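Oligopeptide-binding protein AppA (Bacillus subtilis, PDB 1XOC) captures oligopeptides outside the cell as the binding component of the App permease, an ABC transporter that can replace the Opp system in sporulation and competence. Local coordinates at residues T260-S265 and S313-N318; L264-I269 and Y483-Y488; D292-V297 and G305-I310; K371-I376 and A414-W419. All blocks are in the same frame, centred on the assembly; numbering follows the deposited sequence. Where two conformers were deposited one is given.

Interaction 1: residues T260-S265 and S313-N318; sequences TDLALS and SPLSWN
L262 and L264 pack against S313, P314 and L315 in an apolar contact supplemented by a bridging water. It joins the end of strand 256-262 and the turn before strand 265-271 to a type I beta turn, S313 to S316, in the loop after strand 306-307. No direct hydrogen bond crosses it, and the two segments bury 285 Å² together. The leucines L262 and L315 slide past each other in opposite directions, with CD2 of L262 lying 3.8 Å from CG of L315. The same methyl of L262 also meets P314 CB at 4.1 Å, the two side chains crossing at about a right angle. L264 is the centre of an inverse gamma turn. Its CG stands anti to the backbone N (chi1 -169°), and CD1 comes within 3.8 Å of S313 CB and 3.9 Å of L315 CB. A263 and S265, whose CB atoms point away from the loop, pack instead on an aromatic side chain of the bound peptide, consistent with a position just behind the peptide-binding cleft. Polar atoms between the segments are served by a water that accepts from S313 OG at 2.6 Å. It donates to A263 O at 2.7 Å and to S265 O at 2.8 Å, linking the carbonyls on either side of L264 to one serine. L262 O has a partner outside, Y504 OH, while L315 touches P506. S313 OG has a second role as the acceptor of an ST turn: L315 N donates to it over 3.2 Å, with 165° at the hydrogen.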
# COMPACT_ATOMS: atom_id res chain seq x y z
N THR A 260 -5.60 -5.00 -18.48
CA THR A 260 -4.36 -4.27 -18.24
C THR A 260 -4.61 -2.75 -18.10
O THR A 260 -5.33 -2.17 -18.93
CB THR A 260 -3.37 -4.48 -19.40
OG1 THR A 260 -3.04 -5.88 -19.53
CG2 THR A 260 -2.11 -3.69 -19.17
N ASP A 261 -4.02 -2.15 -17.07
CA ASP A 261 -4.02 -0.69 -16.90
C ASP A 261 -3.01 -0.27 -15.86
O ASP A 261 -2.37 -1.12 -15.19
CB ASP A 261 -5.43 -0.20 -16.52
CG ASP A 261 -5.80 1.13 -17.16
OD1 ASP A 261 -4.92 2.01 -17.34
OD2 ASP A 261 -6.99 1.25 -17.54
N LEU A 262 -2.78 1.03 -15.75
CA LEU A 262 -1.86 1.59 -14.76
C LEU A 262 -2.34 1.31 -13.34
O LEU A 262 -3.52 1.39 -13.06
CB LEU A 262 -1.72 3.10 -14.97
CG LEU A 262 -0.59 3.82 -14.20
CD1 LEU A 262 0.82 3.33 -14.49
CD2 LEU A 262 -0.74 5.29 -14.56
N ALA A 263 -1.40 0.87 -12.49
CA ALA A 263 -1.66 0.70 -11.04
C ALA A 263 -1.50 2.01 -10.27
O ALA A 263 -0.73 2.89 -10.68
CB ALA A 263 -0.71 -0.32 -10.45
N LEU A 264 -2.24 2.17 -9.17
CA LEU A 264 -2.09 3.36 -8.31
C LEU A 264 -0.92 3.13 -7.34
O LEU A 264 -1.11 2.85 -6.16
CB LEU A 264 -3.40 3.67 -7.56
CG LEU A 264 -3.46 5.01 -6.85
CD1 LEU A 264 -3.69 6.13 -7.84
CD2 LEU A 264 -4.59 5.03 -5.85
N SER A 265 0.29 3.23 -7.86
CA SER A 265 1.46 2.70 -7.18
C SER A 265 2.71 3.31 -7.78
O SER A 265 2.70 3.82 -8.91
CB SER A 265 1.50 1.19 -7.36
OG SER A 265 2.71 0.66 -6.88
N SER A 313 1.14 9.01 -8.23
CA SER A 313 0.76 8.29 -9.43
C SER A 313 0.19 9.26 -10.47
O SER A 313 -0.57 10.18 -10.12
CB SER A 313 -0.35 7.31 -9.09
OG SER A 313 -0.80 6.66 -10.24
N PRO A 314 0.53 9.05 -11.76
CA PRO A 314 -0.14 9.80 -12.84
C PRO A 314 -1.66 9.72 -12.84
O PRO A 314 -2.30 10.57 -13.46
CB PRO A 314 0.44 9.17 -14.11
CG PRO A 314 1.78 8.64 -13.67
CD PRO A 314 1.59 8.20 -12.28
N LEU A 315 -2.25 8.76 -12.14
CA LEU A 315 -3.70 8.66 -12.02
C LEU A 315 -4.30 9.74 -11.12
O LEU A 315 -5.50 10.00 -11.16
CB LEU A 315 -4.12 7.26 -11.51
CG LEU A 315 -3.85 6.08 -12.45
CD1 LEU A 315 -4.22 4.80 -11.78
CD2 LEU A 315 -4.64 6.25 -13.72
N SER A 316 -3.47 10.33 -10.27
CA SER A 316 -3.96 11.24 -9.26
C SER A 316 -4.31 12.59 -9.87
O SER A 316 -3.55 13.14 -10.69
CB SER A 316 -2.91 11.47 -8.20
OG SER A 316 -3.38 12.45 -7.29
N TRP A 317 -5.41 13.17 -9.41
CA TRP A 317 -5.75 14.53 -9.79
C TRP A 317 -4.69 15.52 -9.31
O TRP A 317 -4.63 16.64 -9.79
CB TRP A 317 -7.13 14.96 -9.26
CG TRP A 317 -7.32 14.85 -7.78
CD1 TRP A 317 -7.91 13.81 -7.13
CD2 TRP A 317 -6.96 15.80 -6.77
NE1 TRP A 317 -7.91 14.04 -5.79
CE2 TRP A 317 -7.37 15.27 -5.53
CE3 TRP A 317 -6.36 17.05 -6.79
CZ2 TRP A 317 -7.16 15.93 -4.32
CZ3 TRP A 317 -6.18 17.73 -5.58
CH2 TRP A 317 -6.58 17.17 -4.37
N ASN A 318 -3.87 15.12 -8.35
CA ASN A 318 -2.85 16.01 -7.82
C ASN A 318 -1.50 15.88 -8.52
O ASN A 318 -0.54 16.56 -8.16
CB ASN A 318 -2.66 15.74 -6.33
CG ASN A 318 -2.09 16.92 -5.58
OD1 ASN A 318 -2.39 18.08 -5.88
ND2 ASN A 318 -1.25 16.64 -4.60
O HOH W 1 1.02 4.90 -10.94

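Interaction 2: residues L264-I269 and Y483-Y488; sequences LSYVYI and YTFLYY
V267 O accepts from two successive backbone N-H groups of a classic beta bulge: L486 N at 2.9 Å and, weakly, Y487 N at 3.3 Å. Both L486 and Y487 therefore face V267, and the antiparallel register shifts by one residue. V267 N returns a nearly straight bond (168°) to Y487 O at 3.0 Å. Beyond the bulge I269 and T484 form a hydrogen-bonded pair, with I269 N 2.8 Å from T484 O. Aromatic rings cover the face that carries Y268 and F485. The Y268 and Y483 rings stack face to face, centroids 3.9 Å apart and planes at 15°, with Y268 CD2 over the centre of the Y483 ring. F485 turns its edge toward the face of Y266 in an offset edge-to-face pair, centroids 5.4 Å apart. On the other face, V267 CB makes a CH-pi contact 3.9 Å from the centroid of the Y487 ring. Strand 414-420 lies on the far side of strand 265-271, where Y268 bonds to M417 through the backbone and Y483 OH meets W419 NE1. Helix 371-385 packs on Y487 through V372 and I376, and helix 293-300 reaches the same ring through V297.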
# COMPACT_ATOMS: atom_id res chain seq x y z
N LEU A 264 -2.24 2.17 -9.17
CA LEU A 264 -2.09 3.36 -8.31
C LEU A 264 -0.92 3.13 -7.34
O LEU A 264 -1.11 2.85 -6.16
CB LEU A 264 -3.40 3.67 -7.56
CG LEU A 264 -3.46 5.01 -6.85
CD1 LEU A 264 -3.69 6.13 -7.84
CD2 LEU A 264 -4.59 5.03 -5.85
N SER A 265 0.29 3.23 -7.86
CA SER A 265 1.46 2.70 -7.18
C SER A 265 2.71 3.31 -7.78
O SER A 265 2.70 3.82 -8.91
CB SER A 265 1.50 1.19 -7.36
OG SER A 265 2.71 0.66 -6.88
N TYR A 266 3.80 3.23 -7.01
CA TYR A 266 5.14 3.35 -7.61
C TYR A 266 6.07 2.40 -6.85
O TYR A 266 5.80 2.06 -5.69
CB TYR A 266 5.68 4.79 -7.68
CG TYR A 266 5.86 5.48 -6.34
CD1 TYR A 266 6.98 5.21 -5.52
CD2 TYR A 266 4.94 6.39 -5.88
CE1 TYR A 266 7.13 5.85 -4.30
CE2 TYR A 266 5.08 7.03 -4.66
CZ TYR A 266 6.20 6.74 -3.87
OH TYR A 266 6.34 7.38 -2.65
N VAL A 267 7.15 2.05 -7.53
CA VAL A 267 8.21 1.20 -6.97
C VAL A 267 9.43 2.11 -6.82
O VAL A 267 9.64 3.01 -7.64
CB VAL A 267 8.45 -0.02 -7.88
CG1 VAL A 267 9.65 -0.84 -7.43
CG2 VAL A 267 7.18 -0.90 -7.91
N TYR A 268 10.21 1.86 -5.78
CA TYR A 268 11.26 2.77 -5.37
C TYR A 268 12.36 2.00 -4.64
O TYR A 268 12.18 0.88 -4.26
CB TYR A 268 10.69 3.86 -4.46
CG TYR A 268 10.18 3.36 -3.13
CD1 TYR A 268 8.90 2.88 -3.00
CD2 TYR A 268 10.99 3.36 -2.02
CE1 TYR A 268 8.45 2.44 -1.79
CE2 TYR A 268 10.55 2.91 -0.82
CZ TYR A 268 9.28 2.44 -0.70
OH TYR A 268 8.82 1.99 0.50
N ILE A 269 13.50 2.65 -4.47
CA ILE A 269 14.48 2.23 -3.49
C ILE A 269 14.44 3.15 -2.30
O ILE A 269 14.61 4.34 -2.44
CB ILE A 269 15.90 2.24 -4.08
CG1 ILE A 269 15.95 1.45 -5.38
CG2 ILE A 269 16.90 1.72 -3.06
CD1 ILE A 269 17.26 1.58 -6.11
N TYR A 483 14.02 8.64 -1.51
CA TYR A 483 13.98 7.42 -2.30
C TYR A 483 14.64 7.70 -3.65
O TYR A 483 14.67 8.86 -4.10
CB TYR A 483 12.55 7.00 -2.66
CG TYR A 483 11.53 6.73 -1.57
CD1 TYR A 483 11.88 6.47 -0.26
CD2 TYR A 483 10.17 6.73 -1.88
CE1 TYR A 483 10.92 6.17 0.71
CE2 TYR A 483 9.19 6.44 -0.91
CZ TYR A 483 9.56 6.16 0.36
OH TYR A 483 8.57 5.89 1.28
N THR A 484 15.11 6.64 -4.30
CA THR A 484 15.26 6.61 -5.74
C THR A 484 13.94 6.09 -6.30
O THR A 484 13.57 4.93 -6.09
CB THR A 484 16.46 5.73 -6.20
OG1 THR A 484 17.65 6.33 -5.72
CG2 THR A 484 16.53 5.64 -7.65
N PHE A 485 13.23 6.94 -7.01
CA PHE A 485 11.98 6.54 -7.59
C PHE A 485 12.30 5.71 -8.82
O PHE A 485 13.14 6.11 -9.62
CB PHE A 485 11.14 7.79 -7.92
CG PHE A 485 10.76 8.56 -6.70
CD1 PHE A 485 11.53 9.66 -6.28
CD2 PHE A 485 9.68 8.18 -5.92
CE1 PHE A 485 11.21 10.35 -5.11
CE2 PHE A 485 9.37 8.86 -4.77
CZ PHE A 485 10.12 9.95 -4.36
N LEU A 486 11.66 4.55 -8.98
CA LEU A 486 12.00 3.64 -10.07
C LEU A 486 10.99 3.68 -11.21
O LEU A 486 11.34 4.07 -12.31
CB LEU A 486 12.25 2.21 -9.55
CG LEU A 486 13.49 1.96 -8.65
CD1 LEU A 486 13.45 0.52 -8.16
CD2 LEU A 486 14.81 2.29 -9.34
N TYR A 487 9.75 3.26 -10.97
CA TYR A 487 8.76 3.26 -12.03
C TYR A 487 7.31 3.24 -11.53
O TYR A 487 7.05 2.92 -10.39
CB TYR A 487 8.97 2.12 -13.02
CG TYR A 487 9.02 0.77 -12.36
CD1 TYR A 487 10.19 0.30 -11.82
CD2 TYR A 487 7.89 -0.04 -12.28
CE1 TYR A 487 10.26 -0.90 -11.22
CE2 TYR A 487 7.96 -1.27 -11.66
CZ TYR A 487 9.16 -1.69 -11.13
OH TYR A 487 9.29 -2.90 -10.51
N TYR A 488 6.40 3.59 -12.43
CA TYR A 488 4.96 3.41 -12.21
C TYR A 488 4.51 2.12 -12.88
O TYR A 488 4.56 2.02 -14.11
CB TYR A 488 4.19 4.59 -12.81
CG TYR A 488 4.64 5.92 -12.27
CD1 TYR A 488 4.55 6.22 -10.93
CD2 TYR A 488 5.11 6.92 -13.13
CE1 TYR A 488 4.98 7.45 -10.42
CE2 TYR A 488 5.53 8.15 -12.64
CZ TYR A 488 5.46 8.41 -11.29
OH TYR A 488 5.89 9.65 -10.82

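Interaction 3: residues D292-V297 and G305-I310; sequences DRESIV and GEVAYI. With ZN (zinc ion), chain I.
Helix 293-300 faces the segment 305-310, whose only strand is a short, weakly bonded one about 306-307, without a hydrogen bond between them, the nearest CA atoms being E294 and V307 at 6.5 Å and V297 and G305 at 6.6 Å. V307 is the centre of the contact. V307 CG2 lies 3.7 Å from the helix carbonyl oxygen R293 O. The same V307 CG2 is 3.9 Å from V297 CG2, while V307 CG1 sits over one face of the R293 guanidinium. The R293 chain is bent at chi3, and its end approaches Y309, where NH2 comes to 3.6 Å from CE1 with the guanidinium and ring planes 81° apart. NH1 is also near A308 O, but at a poor angle; its sound bond goes to F485 O on strand 483-496. Farther along the helix, V297 CG1 closes to 3.3 Å from G305 O. G305 has a backbone (phi 136°, psi 159°) in a region rarely taken by other residues. The CB of E306 points away from the helix, and its exposed carboxylate grips a zinc ion with both oxygens, OE2 at 2.1 Å and OE1 at 2.5 Å. The metal probably tempers any repulsion from the nearby carboxylate of E294. At the helix start D292 is the N-cap, its OD2 accepting from S295 N, which approaches from above the carboxylate plane. The arrangement is an N-capped helix packed through V307 on the weakly bonded strand that follows it, at the border of the mixed sheet, where 306-307 pairs antiparallel with strand 483-496.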
# COMPACT_ATOMS: atom_id res chain seq x y z
N ASP A 292 20.80 3.54 -14.17
CA ASP A 292 20.23 3.69 -15.49
C ASP A 292 18.79 3.19 -15.42
O ASP A 292 18.48 2.05 -15.80
CB ASP A 292 21.04 2.89 -16.51
CG ASP A 292 20.63 3.17 -17.95
OD1 ASP A 292 21.40 2.78 -18.86
OD2 ASP A 292 19.54 3.77 -18.16
N ARG A 293 17.91 4.04 -14.92
CA ARG A 293 16.53 3.63 -14.67
C ARG A 293 15.75 3.30 -15.96
O ARG A 293 14.89 2.43 -15.97
CB ARG A 293 15.80 4.68 -13.82
CG ARG A 293 16.26 4.68 -12.36
CD ARG A 293 15.58 5.74 -11.54
NE ARG A 293 16.08 7.03 -11.95
CZ ARG A 293 15.42 8.17 -11.86
NH1 ARG A 293 14.18 8.25 -11.37
NH2 ARG A 293 16.02 9.27 -12.27
N GLU A 294 16.10 3.94 -17.07
CA GLU A 294 15.46 3.59 -18.35
C GLU A 294 15.85 2.17 -18.77
O GLU A 294 15.02 1.39 -19.24
CB GLU A 294 15.82 4.61 -19.42
CG GLU A 294 15.51 6.04 -18.99
CD GLU A 294 14.56 6.72 -19.91
OE1 GLU A 294 15.03 7.46 -20.81
OE2 GLU A 294 13.33 6.49 -19.75
N SER A 295 17.13 1.82 -18.60
CA SER A 295 17.58 0.47 -18.90
C SER A 295 16.93 -0.56 -17.97
O SER A 295 16.60 -1.66 -18.40
CB SER A 295 19.11 0.41 -18.79
OG SER A 295 19.57 -0.93 -18.94
N ILE A 296 16.74 -0.20 -16.70
CA ILE A 296 16.03 -1.08 -15.76
C ILE A 296 14.64 -1.42 -16.30
O ILE A 296 14.27 -2.59 -16.38
CB ILE A 296 15.94 -0.45 -14.34
CG1 ILE A 296 17.31 -0.61 -13.66
CG2 ILE A 296 14.80 -1.09 -13.52
CD1 ILE A 296 17.46 0.16 -12.38
N VAL A 297 13.88 -0.41 -16.68
CA VAL A 297 12.55 -0.62 -17.24
C VAL A 297 12.61 -1.44 -18.54
O VAL A 297 11.81 -2.36 -18.72
CB VAL A 297 11.84 0.73 -17.46
CG1 VAL A 297 10.53 0.57 -18.24
CG2 VAL A 297 11.56 1.38 -16.11
N GLY A 305 5.97 -0.08 -18.51
CA GLY A 305 6.07 0.75 -17.33
C GLY A 305 6.89 1.98 -17.68
O GLY A 305 7.62 1.99 -18.64
N GLU A 306 6.74 3.04 -16.90
CA GLU A 306 7.46 4.28 -17.12
C GLU A 306 8.30 4.65 -15.90
O GLU A 306 7.87 4.44 -14.77
CB GLU A 306 6.47 5.41 -17.35
CG GLU A 306 5.65 5.26 -18.60
CD GLU A 306 6.47 5.16 -19.85
OE1 GLU A 306 7.47 5.94 -20.02
OE2 GLU A 306 6.08 4.34 -20.72
N VAL A 307 9.46 5.26 -16.14
CA VAL A 307 10.30 5.71 -15.04
C VAL A 307 9.54 6.78 -14.26
O VAL A 307 8.89 7.65 -14.85
CB VAL A 307 11.66 6.27 -15.56
CG1 VAL A 307 12.48 6.88 -14.43
CG2 VAL A 307 12.47 5.17 -16.22
N ALA A 308 9.68 6.74 -12.94
CA ALA A 308 9.02 7.64 -11.99
C ALA A 308 9.99 8.72 -11.50
O ALA A 308 11.12 8.41 -11.13
CB ALA A 308 8.50 6.88 -10.81
N TYR A 309 9.55 9.98 -11.50
CA TYR A 309 10.33 11.08 -10.95
C TYR A 309 9.63 11.82 -9.81
O TYR A 309 10.24 12.71 -9.19
CB TYR A 309 10.64 12.08 -12.05
CG TYR A 309 11.31 11.47 -13.22
CD1 TYR A 309 12.67 11.19 -13.18
CD2 TYR A 309 10.61 11.13 -14.36
CE1 TYR A 309 13.33 10.61 -14.26
CE2 TYR A 309 11.27 10.53 -15.46
CZ TYR A 309 12.64 10.28 -15.39
OH TYR A 309 13.31 9.69 -16.45
N ILE A 310 8.36 11.48 -9.56
CA ILE A 310 7.49 12.16 -8.61
C ILE A 310 6.85 11.12 -7.67
O ILE A 310 6.44 10.05 -8.12
CB ILE A 310 6.41 12.94 -9.41
CG1 ILE A 310 7.11 14.00 -10.25
CG2 ILE A 310 5.34 13.58 -8.53
CD1 ILE A 310 6.23 14.57 -11.29
ZN ZN I . 7.65 4.48 -22.04

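Interaction 4: residues K371-I376 and A414-W419; sequences KVREDI and AMVMGW. With ZN (zinc ion), chain F; ZN (zinc ion), chain J.
Part of the wall of the peptide-binding cleft is formed here by R373 of helix 371-385 against V416, M417 and G418 of strand 414-420. The site is identified by the bound peptide itself: R373 NH2 hydrogen-bonds to its backbone, and G418 and W419 pair with it as an antiparallel strand. Helix and strand axes approach to 9.0 Å, with their directions 147° apart. The gap is bridged by the R373 chain, extended from CG to NE (chi3 -171° for NE), which slides past V416 in the opposite direction. R373 CG touches V416 CG1 at 3.8 Å. The guanidinium then lies with one face over the peptide unit of M417 and G418, M417 C being 3.8 Å above its plane. NH2 stands 3.4 Å from G418 N, but both are donors, so this is a van der Waals approach over the guanidinium face and no hydrogen bond. G418 brings no side chain into this space, where a CB would sit only 2.6 Å from NH2. The guanidinium is steadied by N367 OD1, which bonds NH1, and NH1 also has M417 SD 3.8 Å away. I376 adds a looser apolar touch, CG2 to V416 CG2 at 4.3 Å. E374 and D375 take no part in this interface and instead bind two zinc ions; E374 uses both carboxylate oxygens and shares its metal with two waters. Strand 414-420 runs between strand 265-271, antiparallel to it, and strand 358-367, parallel to it. Helix 371-385 links 358-367 to the parallel strand 390-396, while helix 398-405 packs on M417.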
# COMPACT_ATOMS: atom_id res chain seq x y z
N LYS A 371 9.89 -11.48 -8.81
CA LYS A 371 11.04 -11.65 -9.65
C LYS A 371 11.54 -10.39 -10.32
O LYS A 371 12.72 -10.24 -10.53
CB LYS A 371 10.83 -12.78 -10.65
CG LYS A 371 9.85 -12.48 -11.75
CD LYS A 371 9.68 -13.69 -12.70
CE LYS A 371 8.65 -13.39 -13.80
NZ LYS A 371 8.44 -14.51 -14.78
N VAL A 372 10.63 -9.48 -10.63
CA VAL A 372 11.01 -8.17 -11.12
C VAL A 372 11.91 -7.44 -10.11
O VAL A 372 12.94 -6.89 -10.48
CB VAL A 372 9.76 -7.34 -11.46
CG1 VAL A 372 10.12 -5.88 -11.75
CG2 VAL A 372 9.02 -7.95 -12.65
N ARG A 373 11.51 -7.40 -8.84
CA ARG A 373 12.30 -6.68 -7.82
C ARG A 373 13.60 -7.40 -7.51
O ARG A 373 14.61 -6.74 -7.27
CB ARG A 373 11.50 -6.50 -6.53
CG ARG A 373 10.37 -5.54 -6.74
CD ARG A 373 9.56 -5.32 -5.46
NE ARG A 373 8.33 -4.56 -5.71
CZ ARG A 373 7.45 -4.31 -4.76
NH1 ARG A 373 7.62 -4.70 -3.51
NH2 ARG A 373 6.36 -3.59 -5.10
N GLU A 374 13.57 -8.72 -7.51
CA GLU A 374 14.78 -9.49 -7.34
C GLU A 374 15.76 -9.13 -8.44
O GLU A 374 16.95 -8.90 -8.19
CB GLU A 374 14.48 -11.00 -7.29
CG GLU A 374 13.50 -11.42 -6.13
CD GLU A 374 13.04 -12.87 -6.21
OE1 GLU A 374 13.49 -13.57 -7.15
OE2 GLU A 374 12.26 -13.34 -5.33
N ASP A 375 15.31 -9.09 -9.68
CA ASP A 375 16.13 -8.65 -10.81
C ASP A 375 16.63 -7.21 -10.67
O ASP A 375 17.80 -6.90 -10.95
CB ASP A 375 15.34 -8.75 -12.12
CG ASP A 375 15.04 -10.18 -12.52
OD1 ASP A 375 14.25 -10.41 -13.45
OD2 ASP A 375 15.61 -11.11 -11.92
N ILE A 376 15.76 -6.31 -10.27
CA ILE A 376 16.21 -4.94 -10.06
C ILE A 376 17.32 -4.88 -9.05
O ILE A 376 18.27 -4.11 -9.22
CB ILE A 376 15.06 -4.06 -9.59
CG1 ILE A 376 14.07 -3.87 -10.72
CG2 ILE A 376 15.59 -2.69 -9.10
CD1 ILE A 376 12.80 -3.18 -10.29
N ALA A 414 18.84 -0.62 2.78
CA ALA A 414 18.08 -0.12 1.63
C ALA A 414 17.13 -1.21 1.19
O ALA A 414 17.37 -2.37 1.45
CB ALA A 414 19.00 0.27 0.49
N MET A 415 16.03 -0.84 0.54
CA MET A 415 15.12 -1.86 0.03
C MET A 415 14.48 -1.46 -1.27
O MET A 415 14.23 -0.29 -1.50
CB MET A 415 14.04 -2.19 1.05
CG MET A 415 13.09 -1.07 1.32
SD MET A 415 11.85 -1.56 2.53
CE MET A 415 11.14 0.06 2.89
N VAL A 416 14.23 -2.45 -2.12
CA VAL A 416 13.40 -2.25 -3.32
C VAL A 416 11.97 -2.57 -2.92
O VAL A 416 11.67 -3.67 -2.50
CB VAL A 416 13.86 -3.15 -4.49
CG1 VAL A 416 12.95 -2.89 -5.71
CG2 VAL A 416 15.33 -2.93 -4.81
N MET A 417 11.05 -1.60 -3.05
CA MET A 417 9.74 -1.73 -2.40
C MET A 417 8.74 -0.95 -3.21
O MET A 417 9.13 -0.18 -4.07
CB MET A 417 9.80 -1.21 -0.98
CG MET A 417 8.61 -1.43 -0.07
SD MET A 417 7.87 -3.04 -0.09
CE MET A 417 9.24 -4.10 0.28
N GLY A 418 7.46 -1.21 -2.98
CA GLY A 418 6.43 -0.36 -3.56
C GLY A 418 5.43 0.18 -2.56
O GLY A 418 5.23 -0.38 -1.49
N TRP A 419 4.76 1.26 -2.96
CA TRP A 419 3.55 1.77 -2.29
C TRP A 419 2.31 1.54 -3.15
O TRP A 419 2.34 1.82 -4.33
CB TRP A 419 3.65 3.28 -2.03
CG TRP A 419 4.57 3.64 -0.89
CD1 TRP A 419 5.72 4.38 -0.95
CD2 TRP A 419 4.39 3.30 0.49
NE1 TRP A 419 6.28 4.48 0.31
CE2 TRP A 419 5.49 3.82 1.21
CE3 TRP A 419 3.42 2.60 1.18
CZ2 TRP A 419 5.62 3.69 2.58
CZ3 TRP A 419 3.56 2.46 2.57
CH2 TRP A 419 4.66 2.98 3.24
ZN ZN F . 12.42 -15.42 -6.57
ZN ZN J . 14.19 -12.63 -13.67
O HOH W 2 13.27 -16.11 -4.65
O HOH W 3 13.62 -16.37 -8.15

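All four contacts reach one mixed sheet. Interactions 1 and 2 share L264 and S265 and have centres about 12 Å apart; the centre of interaction 2 lies about 9 Å from the centres of interactions 3 and 4. Strand 483-496 borders strands 256-262, 265-271 and 306-307, and strand 414-420 borders 265-271. Along the chain, interaction 3 is nested within the loop closed by interaction 1; interaction 2 encloses interactions 3 and 4, which follow in series. Helices 293-300 and 371-385 touch through I296 and I376. The late strand 483-496 thus knits together distant parts of the chain, and interactions 1, 2 and 4 all reach the bound peptide.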